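Local coordinates for transcriptional regulator (Bacillus halodurans, PDB 1Z4E), which is a transcriptional regulator with the GNAT fold, and may transfer acyl groups as acetyltransferases of that family do, at the interface of chains A and B. Coordinates in Å, arbitrary orientation; residue numbers count along the deposited sequence, not the author numbering. Chains: chain A/B, transcriptional regulator.

The three contacts belong to one two-fold interface of a deposited dimer, in which the C-terminal strand 147-152 of each copy is inserted into the other copy, between its strands 121-127 and 143-145. Contact 1 and contact 3 lie about 7 Å apart between the centres of their C-alpha atoms and share A:Lys150 and B:Ser145. Contact 2, where B:Met151 meets chain A much as A:Met151 meets chain B in contact 1, is about 23 Å from contact 1 and about 16 Å from contact 3, between the same centres. This reciprocal strand exchange suggests a biological dimer, although the structure alone does not prove it.

Contact 1: the interface of chains A and B. Residues chain A 149-153; chain B 80, 120-122, 145.
B:Leu121 caps one face of the A:His152 imidazole where the C-terminal strand 147-152 of chain A joins strand 121-127 of chain B, an antiparallel exchange between two GNAT-fold subunits. With CG of B:Leu121 anti to its backbone N (chi1 158°), the side chain lies alongside A:His152 and places methyl CD1 over the centre of the imidazole, 3.9 Å from the ring centroid. The exact position of this methyl is doubtful, because it is modelled too near the carbonyl O of A:Met151. The imidazole is further fixed at its edge: its NE2 donates to the phenol OH of B:Tyr80 at 3.2 Å, 169° at the hydrogen, with the oxygen close to the imidazole plane. The two rings meet edge-to-face, their planes 64° apart, and CE1 of B:Tyr80 lies in plane at the imidazole rim. B:His120, in the loop just before this strand, contributes its backbone: the carbonyl O accepts from the N of A:Phe153 at 2.9 Å, an almost straight bond whose donor stands above the carbonyl plane. Two residues along each strand, A:Met151 and B:Ile122 exchange backbone N-H...O bonds in both directions. Their side chains run side by side, with CB of A:Met151 3.5 Å from CG2 of B:Ile122. From another side, CZ of A:Phe153 reaches that CG2 at 3.8 Å.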
# COMPACT_ATOMS: atom_id res chain seq x y z
N LEU A 149 2.17 -9.77 -2.68
CA LEU A 149 1.81 -10.18 -4.04
C LEU A 149 1.79 -9.01 -5.03
O LEU A 149 1.24 -7.95 -4.74
CB LEU A 149 0.44 -10.85 -4.01
CG LEU A 149 0.34 -12.12 -3.15
CD1 LEU A 149 -1.07 -12.32 -2.64
CD2 LEU A 149 0.80 -13.32 -3.97
N LYS A 150 2.39 -9.23 -6.20
CA LYS A 150 2.43 -8.20 -7.23
C LYS A 150 2.03 -8.79 -8.59
O LYS A 150 2.24 -9.97 -8.85
CB LYS A 150 3.84 -7.62 -7.38
CG LYS A 150 4.55 -7.27 -6.08
CD LYS A 150 4.09 -5.97 -5.49
CE LYS A 150 5.02 -5.54 -4.36
NZ LYS A 150 4.46 -4.40 -3.60
N MET A 151 1.45 -7.94 -9.44
CA MET A 151 1.04 -8.32 -10.79
C MET A 151 1.35 -7.13 -11.68
O MET A 151 0.77 -6.06 -11.52
CB MET A 151 -0.46 -8.62 -10.86
CG MET A 151 -0.96 -8.94 -12.29
SD MET A 151 -2.76 -9.11 -12.46
CE MET A 151 -3.01 -10.69 -11.79
N HIS A 152 2.29 -7.30 -12.61
CA HIS A 152 2.66 -6.22 -13.52
C HIS A 152 1.87 -6.36 -14.82
O HIS A 152 1.64 -7.47 -15.30
CB HIS A 152 4.15 -6.27 -13.83
CG HIS A 152 5.02 -6.05 -12.63
ND1 HIS A 152 5.07 -6.93 -11.57
CD2 HIS A 152 5.89 -5.06 -12.33
CE1 HIS A 152 5.93 -6.49 -10.67
NE2 HIS A 152 6.45 -5.36 -11.11
N PHE A 153 1.43 -5.24 -15.37
CA PHE A 153 0.68 -5.28 -16.62
C PHE A 153 1.62 -5.11 -17.81
O PHE A 153 2.75 -4.64 -17.60
CB PHE A 153 -0.39 -4.18 -16.63
CG PHE A 153 -1.38 -4.27 -15.50
CD1 PHE A 153 -1.97 -5.49 -15.18
CD2 PHE A 153 -1.73 -3.14 -14.77
CE1 PHE A 153 -2.90 -5.58 -14.15
CE2 PHE A 153 -2.66 -3.22 -13.74
CZ PHE A 153 -3.25 -4.44 -13.43
OXT PHE A 153 1.21 -5.44 -18.95
N TYR B 80 9.56 2.68 -10.95
CA TYR B 80 9.03 2.18 -12.22
C TYR B 80 8.78 3.35 -13.14
O TYR B 80 7.75 3.42 -13.83
CB TYR B 80 7.75 1.38 -11.97
CG TYR B 80 8.02 0.01 -11.39
CD1 TYR B 80 8.51 -1.01 -12.20
CD2 TYR B 80 7.83 -0.25 -10.04
CE1 TYR B 80 8.81 -2.26 -11.67
CE2 TYR B 80 8.13 -1.50 -9.49
CZ TYR B 80 8.62 -2.50 -10.32
OH TYR B 80 8.93 -3.74 -9.80
N HIS B 120 0.32 0.58 -13.75
CA HIS B 120 1.16 -0.38 -14.47
C HIS B 120 1.37 -1.63 -13.63
O HIS B 120 1.93 -2.62 -14.10
CB HIS B 120 2.51 0.26 -14.82
CG HIS B 120 2.42 1.38 -15.81
ND1 HIS B 120 3.49 2.18 -16.14
CD2 HIS B 120 1.38 1.82 -16.56
CE1 HIS B 120 3.11 3.07 -17.04
NE2 HIS B 120 1.84 2.87 -17.31
N LEU B 121 0.88 -1.59 -12.40
CA LEU B 121 1.02 -2.70 -11.47
C LEU B 121 -0.10 -2.70 -10.43
O LEU B 121 -0.60 -1.65 -10.05
CB LEU B 121 2.39 -2.59 -10.79
CG LEU B 121 2.67 -3.28 -9.45
CD1 LEU B 121 2.53 -4.78 -9.59
CD2 LEU B 121 4.08 -2.91 -9.00
N ILE B 122 -0.51 -3.88 -9.99
CA ILE B 122 -1.52 -4.00 -8.95
C ILE B 122 -0.88 -4.90 -7.89
O ILE B 122 -0.19 -5.87 -8.21
CB ILE B 122 -2.85 -4.60 -9.48
CG1 ILE B 122 -3.91 -4.52 -8.38
CG2 ILE B 122 -2.64 -6.03 -9.97
CD1 ILE B 122 -5.32 -4.80 -8.86
N SER B 145 6.27 -12.22 -4.76
CA SER B 145 7.64 -11.75 -4.90
C SER B 145 8.20 -10.99 -3.71
O SER B 145 9.42 -10.81 -3.61
CB SER B 145 7.73 -10.86 -6.13
OG SER B 145 6.80 -9.79 -6.00

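Contact 2: the interface of chains A and B. Residues chain A 111, 122, 140-143; chain B 149-151, 153.
B:Met151 packs against A:Ile122 and A:Phe142 of chain A, on the C-terminal strand 147-152 that the two GNAT-fold subunits exchange. Its CG is anti to the backbone N (chi1 176°), and the chain stays extended until it bends at chi3 (-76°), which turns the methyl toward A:Phe142. At the root, CB packs tightly against CG2 of A:Ile122 at 3.5 Å and touches CD1 of A:Phe142 at 3.7 Å. CG continues alongside A:Ile122, 4.0 Å from the same CG2. The thioether SD touches both isoleucines, and lies 3.9 Å from CD1 of A:Ile111; the side chains of B:Met151 and A:Ile111 cross at about a right angle. At the tip, CE sits over one face of the A:Phe142 ring, 3.7 Å above the plane and offset toward the rim. It also approaches the backbone at the end of helix 133-140, coming within 3.3 Å of the carbonyl O of A:Leu140, and rests near A:Gly141. The backbone fixes the root of this side chain: B:Met151 and A:Ile122 form a reciprocal pair of hydrogen bonds. On the other side of the inserted strand, B:Lys150 and A:Lys143, itself poorly ordered, form a second pair, N to O both ways, at 2.9 Å. B:Phe153, poorly ordered, brings CE1 to 3.6 Å from CG2 of A:Ile111, adding a more tentative contact on helix 102-116.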
# COMPACT_ATOMS: atom_id res chain seq x y z
N ILE A 111 8.28 6.54 10.53
CA ILE A 111 7.38 5.91 11.51
C ILE A 111 6.83 6.95 12.48
O ILE A 111 5.65 6.91 12.84
CB ILE A 111 8.10 4.81 12.30
CG1 ILE A 111 8.42 3.63 11.38
CG2 ILE A 111 7.24 4.37 13.48
CD1 ILE A 111 9.21 2.53 12.06
N ILE A 122 2.07 0.65 10.43
CA ILE A 122 2.89 1.02 9.30
C ILE A 122 3.21 -0.29 8.60
O ILE A 122 3.36 -1.33 9.25
CB ILE A 122 4.15 1.81 9.76
CG1 ILE A 122 4.96 2.26 8.54
CG2 ILE A 122 4.97 0.98 10.71
CD1 ILE A 122 5.89 3.42 8.85
N LEU A 140 13.85 -3.60 13.27
CA LEU A 140 13.11 -2.39 13.63
C LEU A 140 11.84 -2.73 14.42
O LEU A 140 11.28 -1.89 15.12
CB LEU A 140 12.74 -1.59 12.38
CG LEU A 140 13.89 -0.79 11.76
CD1 LEU A 140 13.48 -0.25 10.40
CD2 LEU A 140 14.26 0.35 12.71
N GLY A 141 11.40 -3.98 14.31
CA GLY A 141 10.20 -4.37 15.03
C GLY A 141 9.07 -4.76 14.11
O GLY A 141 7.96 -5.02 14.57
N PHE A 142 9.34 -4.78 12.81
CA PHE A 142 8.32 -5.18 11.84
C PHE A 142 8.22 -6.70 11.86
O PHE A 142 9.19 -7.40 12.16
CB PHE A 142 8.71 -4.75 10.42
CG PHE A 142 8.46 -3.30 10.11
CD1 PHE A 142 7.23 -2.89 9.60
CD2 PHE A 142 9.47 -2.36 10.30
CE1 PHE A 142 7.01 -1.54 9.27
CE2 PHE A 142 9.25 -1.01 9.98
CZ PHE A 142 8.02 -0.61 9.46
N LYS A 143 7.04 -7.21 11.52
CA LYS A 143 6.80 -8.64 11.46
C LYS A 143 6.43 -9.02 10.02
O LYS A 143 5.59 -8.36 9.41
CB LYS A 143 5.66 -9.05 12.40
CG LYS A 143 5.26 -10.52 12.28
CD LYS A 143 4.12 -10.88 13.22
CE LYS A 143 4.56 -10.88 14.69
NZ LYS A 143 5.59 -11.92 14.99
N LEU B 149 5.51 -6.86 5.34
CA LEU B 149 5.88 -6.49 6.70
C LEU B 149 4.90 -5.51 7.33
O LEU B 149 4.48 -4.55 6.69
CB LEU B 149 7.28 -5.88 6.69
CG LEU B 149 8.38 -6.86 6.24
CD1 LEU B 149 9.49 -6.10 5.52
CD2 LEU B 149 8.91 -7.61 7.44
N LYS B 150 4.56 -5.76 8.59
CA LYS B 150 3.62 -4.91 9.34
C LYS B 150 4.14 -4.57 10.74
O LYS B 150 4.87 -5.35 11.34
CB LYS B 150 2.28 -5.63 9.52
CG LYS B 150 1.69 -6.27 8.27
CD LYS B 150 1.02 -5.26 7.37
CE LYS B 150 0.29 -5.97 6.22
NZ LYS B 150 -0.03 -5.04 5.11
N MET B 151 3.73 -3.41 11.24
CA MET B 151 4.08 -2.93 12.58
C MET B 151 2.85 -2.22 13.13
O MET B 151 2.43 -1.21 12.57
CB MET B 151 5.25 -1.94 12.53
CG MET B 151 5.62 -1.32 13.90
SD MET B 151 6.93 -0.03 13.87
CE MET B 151 8.40 -1.11 13.67
N PHE B 153 1.01 -0.09 16.10
CA PHE B 153 1.40 0.78 17.20
C PHE B 153 0.55 0.54 18.44
O PHE B 153 -0.56 -0.01 18.30
CB PHE B 153 1.29 2.25 16.78
CG PHE B 153 2.14 2.60 15.59
CD1 PHE B 153 3.48 2.23 15.54
CD2 PHE B 153 1.60 3.31 14.52
CE1 PHE B 153 4.27 2.56 14.45
CE2 PHE B 153 2.39 3.65 13.42
CZ PHE B 153 3.73 3.27 13.39
OXT PHE B 153 1.02 0.92 19.54

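Contact 3: the interface of chains A and B. Residues chain A 125-127, 148, 150; chain B 85, 123, 143, 145-146.
A:Lys150 and A:Asp127 sandwich the imidazole of B:His146. On one face, CE of A:Lys150 stands 3.6 Å above the ring plane, over its centre; on the opposite face, CA of A:Asp127 lies 3.4 Å above the plane, toward the rim. Within chain B, ND1 of B:His146 pairs at 2.8 Å with OG of B:Ser145, which lies in the ring plane and probably limits rotation. The polar contacts centre on A:Lys150, whose chain bends at chi2 (-79°) and then runs extended beside B:Gln123. Its terminal amine NZ donates to amide OE1 of B:Gln123 at 2.7 Å, from above the amide plane (60° out of it) and not on a lone pair, and to hydroxyl OG1 of A:Thr125 at 2.9 Å. NH1 of B:Arg85 also donates to OE1, at 3.0 Å, from the opposite face. Bound by both, the oxygen may ease the repulsion of two probably positive groups, NZ and NH1 being 4.1 Å apart. A water bridges carboxylate OD1 of A:Asp127 and the carbonyl O of B:Ser145. Backbone bonds run both ways between A:Gly148 and B:His146 and between A:Lys150 and the poorly ordered B:Lys143. The site sits where B:His146 bridges both A:Asp127 and A:Gly148, as strand 147-152 of chain A passes between strands 121-127 and 143-145 of chain B.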
# COMPACT_ATOMS: atom_id res chain seq x y z
N THR A 125 6.36 -3.72 1.73
CA THR A 125 6.68 -5.00 1.12
C THR A 125 8.12 -4.88 0.64
O THR A 125 8.49 -3.85 0.07
CB THR A 125 5.78 -5.32 -0.10
OG1 THR A 125 5.70 -4.18 -0.96
CG2 THR A 125 4.38 -5.69 0.36
N THR A 126 8.92 -5.91 0.88
CA THR A 126 10.31 -5.89 0.47
C THR A 126 10.55 -7.10 -0.42
O THR A 126 10.10 -8.20 -0.13
CB THR A 126 11.26 -5.96 1.67
OG1 THR A 126 10.96 -7.12 2.46
CG2 THR A 126 11.11 -4.71 2.52
N ASP A 127 11.28 -6.87 -1.51
CA ASP A 127 11.56 -7.93 -2.48
C ASP A 127 12.33 -9.08 -1.85
O ASP A 127 13.35 -8.86 -1.19
CB ASP A 127 12.35 -7.37 -3.66
CG ASP A 127 12.28 -8.26 -4.88
OD1 ASP A 127 12.76 -9.41 -4.80
OD2 ASP A 127 11.73 -7.81 -5.90
N GLY A 148 3.72 -10.66 0.06
CA GLY A 148 3.62 -9.46 -0.77
C GLY A 148 3.41 -9.90 -2.21
O GLY A 148 4.35 -10.34 -2.87
N LYS A 150 2.39 -9.23 -6.20
CA LYS A 150 2.43 -8.20 -7.23
C LYS A 150 2.03 -8.79 -8.59
O LYS A 150 2.24 -9.97 -8.85
CB LYS A 150 3.84 -7.62 -7.38
CG LYS A 150 4.55 -7.27 -6.08
CD LYS A 150 4.09 -5.97 -5.49
CE LYS A 150 5.02 -5.54 -4.36
NZ LYS A 150 4.46 -4.40 -3.60
N ARG B 85 0.33 2.76 -9.09
CA ARG B 85 0.05 1.39 -8.71
C ARG B 85 -1.32 1.33 -8.04
O ARG B 85 -1.77 2.31 -7.44
CB ARG B 85 1.07 0.86 -7.69
CG ARG B 85 2.52 0.93 -8.09
CD ARG B 85 3.37 0.21 -7.03
NE ARG B 85 4.78 0.58 -7.11
CZ ARG B 85 5.74 -0.01 -6.42
NH1 ARG B 85 5.45 -1.02 -5.60
NH2 ARG B 85 7.00 0.39 -6.56
N GLN B 123 -1.10 -4.56 -6.62
CA GLN B 123 -0.47 -5.30 -5.53
C GLN B 123 -1.36 -5.40 -4.29
O GLN B 123 -2.36 -4.70 -4.18
CB GLN B 123 0.82 -4.58 -5.13
CG GLN B 123 0.60 -3.07 -4.92
CD GLN B 123 1.87 -2.30 -4.54
OE1 GLN B 123 2.97 -2.64 -4.96
NE2 GLN B 123 1.70 -1.25 -3.75
N LYS B 143 2.11 -12.73 -8.16
CA LYS B 143 3.31 -13.44 -7.76
C LYS B 143 3.75 -13.01 -6.37
O LYS B 143 3.80 -11.82 -6.06
CB LYS B 143 4.43 -13.20 -8.79
CG LYS B 143 4.06 -13.74 -10.17
CD LYS B 143 5.27 -13.90 -11.06
CE LYS B 143 4.87 -14.54 -12.39
NZ LYS B 143 4.24 -15.88 -12.20
N SER B 145 6.27 -12.22 -4.76
CA SER B 145 7.64 -11.75 -4.90
C SER B 145 8.20 -10.99 -3.71
O SER B 145 9.42 -10.81 -3.61
CB SER B 145 7.73 -10.86 -6.13
OG SER B 145 6.80 -9.79 -6.00
N HIS B 146 7.32 -10.54 -2.81
CA HIS B 146 7.74 -9.74 -1.67
C HIS B 146 7.28 -10.25 -0.30
O HIS B 146 6.35 -11.03 -0.19
CB HIS B 146 7.21 -8.30 -1.81
CG HIS B 146 7.86 -7.52 -2.91
ND1 HIS B 146 7.86 -7.92 -4.23
CD2 HIS B 146 8.53 -6.33 -2.88
CE1 HIS B 146 8.50 -7.03 -4.96
NE2 HIS B 146 8.91 -6.05 -4.17
O HOH W 1 11.19 -11.88 -5.58